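Local coordinates for malonyl CoA-acyl carrier protein transacylase (Synechocystis sp. PCC 6803 substr. Kazusa, PDB 4RR5) that catalyses transfer of the malonyl group from malonyl-CoA to holo acyl carrier protein in fatty acid biosynthesis, at residues Thr3-Pro8 with Phe79-Val84; Leu89-Ala94 with Glu232-Gln237. All blocks are in the same frame, centred on the assembly; numbering follows the deposited sequence.

Contact 1. Residues Thr3-Pro8 with Phe79-Val84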
loop_
_atom_site.group_PDB
_atom_site.type_symbol
_atom_site.label_atom_id
_atom_site.label_comp_id
_atom_site.label_asym_id
_atom_site.label_seq_id
_atom_site.Cartn_x
_atom_site.Cartn_y
_atom_site.Cartn_z
ATOM N N THR A 3 -5.753 -6.532 -17.499
ATOM C CA THR A 3 -4.658 -6.570 -16.529
ATOM C C THR A 3 -4.821 -5.528 -15.423
ATOM O O THR A 3 -5.078 -4.347 -15.682
ATOM C CB THR A 3 -3.256 -6.379 -17.197
ATOM O OG1 THR A 3 -3.052 -7.360 -18.224
ATOM C CG2 THR A 3 -2.164 -6.571 -16.179
ATOM N N ALA A 4 -4.684 -6.003 -14.185
ATOM C CA ALA A 4 -4.586 -5.150 -13.004
ATOM C C ALA A 4 -3.121 -4.814 -12.659
ATOM O O ALA A 4 -2.244 -5.688 -12.723
ATOM C CB ALA A 4 -5.251 -5.828 -11.835
ATOM N N TRP A 5 -2.850 -3.553 -12.323
ATOM C CA TRP A 5 -1.574 -3.190 -11.700
ATOM C C TRP A 5 -1.842 -2.910 -10.240
ATOM O O TRP A 5 -2.670 -2.060 -9.922
ATOM C CB TRP A 5 -0.930 -1.963 -12.335
ATOM C CG TRP A 5 -0.537 -2.099 -13.768
ATOM C CD1 TRP A 5 -0.661 -3.206 -14.562
ATOM C CD2 TRP A 5 0.032 -1.077 -14.593
ATOM N NE1 TRP A 5 -0.201 -2.933 -15.829
ATOM C CE2 TRP A 5 0.223 -1.631 -15.875
ATOM C CE3 TRP A 5 0.407 0.250 -14.370
ATOM C CZ2 TRP A 5 0.773 -0.900 -16.928
ATOM C CZ3 TRP A 5 0.950 0.973 -15.416
ATOM C CH2 TRP A 5 1.126 0.398 -16.677
ATOM N N VAL A 6 -1.171 -3.637 -9.352
ATOM C CA VAL A 6 -1.353 -3.436 -7.920
ATOM C C VAL A 6 -0.039 -3.010 -7.269
ATOM O O VAL A 6 1.027 -3.529 -7.604
ATOM C CB VAL A 6 -1.916 -4.706 -7.228
ATOM C CG1 VAL A 6 -3.258 -5.053 -7.808
ATOM C CG2 VAL A 6 -0.964 -5.882 -7.365
ATOM N N PHE A 7 -0.132 -2.061 -6.341
ATOM C CA PHE A 7 1.053 -1.429 -5.763
ATOM C C PHE A 7 1.291 -1.789 -4.286
ATOM O O PHE A 7 0.443 -1.564 -3.429
ATOM C CB PHE A 7 0.951 0.085 -5.961
ATOM C CG PHE A 7 0.954 0.495 -7.422
ATOM C CD1 PHE A 7 -0.224 0.454 -8.180
ATOM C CD2 PHE A 7 2.131 0.873 -8.053
ATOM C CE1 PHE A 7 -0.228 0.803 -9.546
ATOM C CE2 PHE A 7 2.144 1.229 -9.416
ATOM C CZ PHE A 7 0.966 1.191 -10.163
ATOM N N PRO A 8 2.460 -2.373 -3.987
ATOM C CA PRO A 8 2.716 -2.801 -2.611
ATOM C C PRO A 8 3.000 -1.640 -1.652
ATOM O O PRO A 8 3.462 -0.574 -2.054
ATOM C CB PRO A 8 3.942 -3.705 -2.758
ATOM C CG PRO A 8 4.653 -3.154 -3.949
ATOM C CD PRO A 8 3.569 -2.726 -4.894
ATOM N N PHE A 79 2.765 -1.011 -22.304
ATOM C CA PHE A 79 1.767 -1.654 -21.456
ATOM C C PHE A 79 0.901 -0.647 -20.705
ATOM O O PHE A 79 1.377 0.404 -20.277
ATOM C CB PHE A 79 2.438 -2.589 -20.468
ATOM C CG PHE A 79 3.230 -3.687 -21.117
ATOM C CD1 PHE A 79 2.609 -4.849 -21.541
ATOM C CD2 PHE A 79 4.605 -3.566 -21.286
ATOM C CE1 PHE A 79 3.348 -5.867 -22.127
ATOM C CE2 PHE A 79 5.342 -4.576 -21.870
ATOM C CZ PHE A 79 4.716 -5.728 -22.289
ATOM N N GLN A 80 -0.377 -0.974 -20.557
ATOM C CA GLN A 80 -1.320 -0.113 -19.857
ATOM C C GLN A 80 -2.230 -0.938 -18.968
ATOM O O GLN A 80 -2.532 -2.082 -19.296
ATOM C CB GLN A 80 -2.138 0.696 -20.850
ATOM C CG GLN A 80 -1.371 1.858 -21.427
ATOM C CD GLN A 80 -2.137 2.564 -22.524
ATOM O OE1 GLN A 80 -3.026 1.981 -23.149
ATOM N NE2 GLN A 80 -1.797 3.829 -22.766
ATOM N N PRO A 81 -2.662 -0.366 -17.832
ATOM C CA PRO A 81 -3.501 -1.094 -16.875
ATOM C C PRO A 81 -4.982 -1.012 -17.227
ATOM O O PRO A 81 -5.438 -0.001 -17.763
ATOM C CB PRO A 81 -3.223 -0.371 -15.561
ATOM C CG PRO A 81 -3.027 1.052 -15.992
ATOM C CD PRO A 81 -2.378 1.004 -17.371
ATOM N N ASP A 82 -5.728 -2.069 -16.938
ATOM C CA ASP A 82 -7.176 -1.999 -17.056
ATOM C C ASP A 82 -7.755 -1.599 -15.705
ATOM O O ASP A 82 -8.680 -0.795 -15.632
ATOM C CB ASP A 82 -7.756 -3.334 -17.526
ATOM C CG ASP A 82 -7.286 -3.718 -18.924
ATOM O OD1 ASP A 82 -7.773 -3.101 -19.901
ATOM O OD2 ASP A 82 -6.445 -4.639 -19.041
ATOM N N TYR A 83 -7.180 -2.151 -14.638
ATOM C CA TYR A 83 -7.565 -1.813 -13.268
ATOM C C TYR A 83 -6.341 -1.477 -12.424
ATOM O O TYR A 83 -5.280 -2.076 -12.614
ATOM C CB TYR A 83 -8.316 -2.970 -12.628
ATOM C CG TYR A 83 -9.352 -3.583 -13.534
ATOM C CD1 TYR A 83 -10.568 -2.944 -13.759
ATOM C CD2 TYR A 83 -9.123 -4.803 -14.162
ATOM C CE1 TYR A 83 -11.527 -3.500 -14.587
ATOM C CE2 TYR A 83 -10.080 -5.370 -14.992
ATOM C CZ TYR A 83 -11.280 -4.711 -15.198
ATOM O OH TYR A 83 -12.238 -5.266 -16.018
ATOM N N VAL A 84 -6.491 -0.534 -11.490
ATOM C CA VAL A 84 -5.445 -0.266 -10.502
ATOM C C VAL A 84 -5.936 -0.385 -9.051
ATOM O O VAL A 84 -7.111 -0.147 -8.741
ATOM C CB VAL A 84 -4.818 1.135 -10.693
ATOM C CG1 VAL A 84 -4.153 1.223 -12.052
ATOM C CG2 VAL A 84 -5.863 2.240 -10.517
#
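Thr3 meets Asp82 and Tyr83 through both its peptide groups. Its carbonyl oxygen accepts from two successive backbone amides: Asp82 N lies 2.7 Å from Thr3 O, almost in line with the carbonyl, whereas Tyr83 N reaches Thr3 O at 3.2 Å from a more tilted direction. The amide of Thr3 is taken up by a side chain: Asp82 OD2 is modelled 2.5 Å from Thr3 N, unusually short and of doubtful exact length, and accepts on its anti side, 15° out of the carboxylate plane. Asp82 CG sits beside its own backbone N (chi1 -64°), which brings the carboxylate back to Thr3 at the mouth of the strand pair. Regular pairing follows, with Trp5 N donating to Tyr83 O at 2.9 Å and Trp5 bonded onward to Ala85, while Ala4 and Val6 turn their backbone bonds the other way, to strand 258-262. Strand 3-7 is thus an inner strand of the parallel sheet of the acyltransferase core, and 83-86, its neighbour at the sheet edge, is reached through a beta-alpha-beta crossover made of helices. Between the bonded peptides, Ala4 CA comes 3.2 Å from Tyr83 O in a CA-H...O contact. Ala4 and Tyr83 share one face of the sheet, where helix 244-254 covers them with Leu251; Trp5 and Val84 occupy the other. The indole of Trp5 lies against Pro81, whose CB stands 3.6 Å from the centroid of the five-membered ring, 14° off its normal, a CH-pi contact. Pro81 CD extends over the six-membered ring, 3.6 Å from Trp5 CH2. At the indole edge, near the ring plane, Phe79 O approaches Trp5 CH2 to 3.6 Å. Trp260 lies nearly parallel to the indole, and Leu74 of helix 56-76 also touches Trp5.

Contact 2. Residues Leu89-Ala94 with Glu232-Gln237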
loop_
_atom_site.group_PDB
_atom_site.type_symbol
_atom_site.label_atom_id
_atom_site.label_comp_id
_atom_site.label_asym_id
_atom_site.label_seq_id
_atom_site.Cartn_x
_atom_site.Cartn_y
_atom_site.Cartn_z
ATOM N N LEU A 89 -0.258 2.626 1.457
ATOM C CA LEU A 89 0.591 3.555 0.707
ATOM C C LEU A 89 0.447 3.312 -0.809
ATOM O O LEU A 89 0.373 4.267 -1.601
ATOM C CB LEU A 89 2.055 3.417 1.158
ATOM C CG LEU A 89 3.209 4.162 0.453
ATOM C CD1 LEU A 89 3.613 3.493 -0.883
ATOM C CD2 LEU A 89 2.927 5.670 0.268
ATOM N N GLY A 90 0.393 2.039 -1.201
ATOM C CA GLY A 90 0.195 1.670 -2.591
ATOM C C GLY A 90 -0.919 2.421 -3.312
ATOM O O GLY A 90 -0.810 2.705 -4.511
ATOM N N GLU A 91 -1.988 2.741 -2.581
ATOM C CA GLU A 91 -3.149 3.425 -3.148
ATOM C C GLU A 91 -2.733 4.743 -3.793
ATOM O O GLU A 91 -3.246 5.105 -4.852
ATOM C CB GLU A 91 -4.214 3.675 -2.067
ATOM C CG GLU A 91 -5.564 4.252 -2.577
ATOM C CD GLU A 91 -6.750 3.711 -1.774
ATOM O OE1 GLU A 91 -7.551 4.523 -1.257
ATOM O OE2 GLU A 91 -6.864 2.464 -1.641
ATOM N N TYR A 92 -1.799 5.449 -3.155
ATOM C CA TYR A 92 -1.273 6.702 -3.699
ATOM C C TYR A 92 -0.596 6.462 -5.042
ATOM O O TYR A 92 -0.822 7.203 -5.997
ATOM C CB TYR A 92 -0.309 7.370 -2.703
ATOM C CG TYR A 92 -1.050 7.934 -1.507
ATOM C CD1 TYR A 92 -1.427 7.106 -0.443
ATOM C CD2 TYR A 92 -1.414 9.279 -1.460
ATOM C CE1 TYR A 92 -2.144 7.607 0.632
ATOM C CE2 TYR A 92 -2.116 9.785 -0.385
ATOM C CZ TYR A 92 -2.484 8.948 0.656
ATOM O OH TYR A 92 -3.191 9.456 1.725
ATOM N N SER A 93 0.217 5.416 -5.113
ATOM C CA SER A 93 0.850 5.044 -6.361
ATOM C C SER A 93 -0.212 4.690 -7.398
ATOM O O SER A 93 -0.099 5.069 -8.568
ATOM C CB SER A 93 1.812 3.870 -6.157
ATOM O OG SER A 93 2.739 4.127 -5.110
ATOM N N ALA A 94 -1.238 3.960 -6.971
ATOM C CA ALA A 94 -2.326 3.596 -7.871
ATOM C C ALA A 94 -3.043 4.853 -8.384
ATOM O O ALA A 94 -3.312 4.990 -9.577
ATOM C CB ALA A 94 -3.300 2.660 -7.169
ATOM N N GLU A 232 -12.709 10.793 -1.121
ATOM C CA GLU A 232 -13.496 10.404 0.044
ATOM C C GLU A 232 -12.991 9.072 0.589
ATOM O O GLU A 232 -12.699 8.959 1.766
ATOM C CB GLU A 232 -14.984 10.314 -0.308
ATOM C CG GLU A 232 -15.922 10.178 0.898
ATOM C CD GLU A 232 -17.272 9.546 0.546
ATOM O OE1 GLU A 232 -17.721 9.643 -0.623
ATOM O OE2 GLU A 232 -17.877 8.929 1.449
ATOM N N LYS A 233 -12.874 8.071 -0.268
ATOM C CA LYS A 233 -12.341 6.784 0.153
ATOM C C LYS A 233 -10.897 6.894 0.698
ATOM O O LYS A 233 -10.515 6.185 1.630
ATOM C CB LYS A 233 -12.374 5.797 -1.010
ATOM C CG LYS A 233 -13.738 5.574 -1.640
ATOM C CD LYS A 233 -13.628 4.451 -2.646
ATOM C CE LYS A 233 -14.925 4.120 -3.333
ATOM N NZ LYS A 233 -14.817 2.730 -3.850
ATOM N N LEU A 234 -10.092 7.775 0.108
ATOM C CA LEU A 234 -8.708 7.915 0.536
ATOM C C LEU A 234 -8.640 8.592 1.914
ATOM O O LEU A 234 -7.911 8.158 2.805
ATOM C CB LEU A 234 -7.911 8.698 -0.504
ATOM C CG LEU A 234 -6.428 8.892 -0.187
ATOM C CD1 LEU A 234 -5.700 7.543 -0.266
ATOM C CD2 LEU A 234 -5.787 9.925 -1.113
ATOM N N ILE A 235 -9.424 9.650 2.079
ATOM C CA ILE A 235 -9.549 10.339 3.360
ATOM C C ILE A 235 -9.951 9.381 4.473
ATOM O O ILE A 235 -9.498 9.511 5.611
ATOM C CB ILE A 235 -10.575 11.497 3.268
ATOM C CG1 ILE A 235 -9.936 12.695 2.553
ATOM C CG2 ILE A 235 -11.097 11.897 4.659
ATOM C CD1 ILE A 235 -10.880 13.822 2.309
ATOM N N GLN A 236 -10.779 8.398 4.132
ATOM C CA GLN A 236 -11.207 7.389 5.092
ATOM C C GLN A 236 -10.159 6.290 5.352
ATOM O O GLN A 236 -10.282 5.510 6.299
ATOM C CB GLN A 236 -12.511 6.763 4.613
ATOM C CG GLN A 236 -13.693 7.706 4.750
ATOM C CD GLN A 236 -14.910 7.246 3.973
ATOM O OE1 GLN A 236 -14.911 6.169 3.380
ATOM N NE2 GLN A 236 -15.955 8.063 3.972
ATOM N N GLN A 237 -9.115 6.244 4.531
ATOM C CA GLN A 237 -8.229 5.090 4.524
ATOM C C GLN A 237 -7.385 4.961 5.784
ATOM O O GLN A 237 -7.096 3.853 6.228
ATOM C CB GLN A 237 -7.309 5.148 3.312
ATOM C CG GLN A 237 -6.375 3.959 3.186
ATOM C CD GLN A 237 -5.143 4.311 2.411
ATOM O OE1 GLN A 237 -4.506 5.336 2.684
ATOM N NE2 GLN A 237 -4.803 3.486 1.426
HETATM O O HOH W 1 -9.457 3.642 0.588
HETATM O O HOH W 2 -4.356 7.709 3.669
#
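Leu234 presses its forked end against the phenol of Tyr92, the two side chains crossing at about a right angle. Leu234 CD1 lies 3.6 Å from Tyr92 CZ, and Leu234 CD2 is 3.7 Å from Tyr92 CE2, so both methyls engage the hydroxyl half of the ring. With Leu234 CG anti to the backbone N (chi1 -179°), the side chain reaches from helix 227-235 to helix 90-97, and Phe199 and Leu203 of helix 193-204 close round this apolar patch. The remainder of the interface is polar and more loosely joined. Glu91 and Gln237 reach toward each other, but the amide nitrogen slides alongside, with Gln237 NE2 3.5 Å from Glu91 CB and without a bond to the carboxylate; it donates instead to Asn218 OD1 and Ser88 O. Two waters bridge the polar side. One gives its hydrogens to Glu91 OE1 and to Lys233 O, at 2.8 Å from Glu91 OE1, linking the carboxylate to the backbone of the facing helix. The other sits in the plane of the Tyr92 ring at its edge, 2.9 Å from Tyr92 OH, and donates to Gln237 OE1 at 2.6 Å. Arg113 also bonds to Gln237 OE1, while Glu91 OE2 accepts from Asn218 N. The segment 89-94 begins directly after Ser88 and contains the last glycine of a GxSxG motif consistent with a nucleophile elbow. With its side-chain amide gripped at both ends and its backbone carbonyl weakly bonded to His188 ND1, Gln237 probably helps to fix the backbone of Ser88 and the ring of His188, both presumed catalytic.

From the N terminus, strand 3-7 runs first, and contact 1 closes a loop of 70 residues, rich in helix and without strand, when the chain returns beside it at 79-84. Strand 83-86 then leads through the presumed nucleophile turn into helix 90-97, where contact 2 opens. Its loop of 137 residues includes much of the separate mixed sheet before the chain comes back at 232-237. The two loops follow in series, neither enclosing nor crossing the other. They are joined in space as well: Phe7 packs on Gly90, Ser93 and Ala94, and Val84 on Ala94, tying the parallel sheet to the helix that bridges to 227-235.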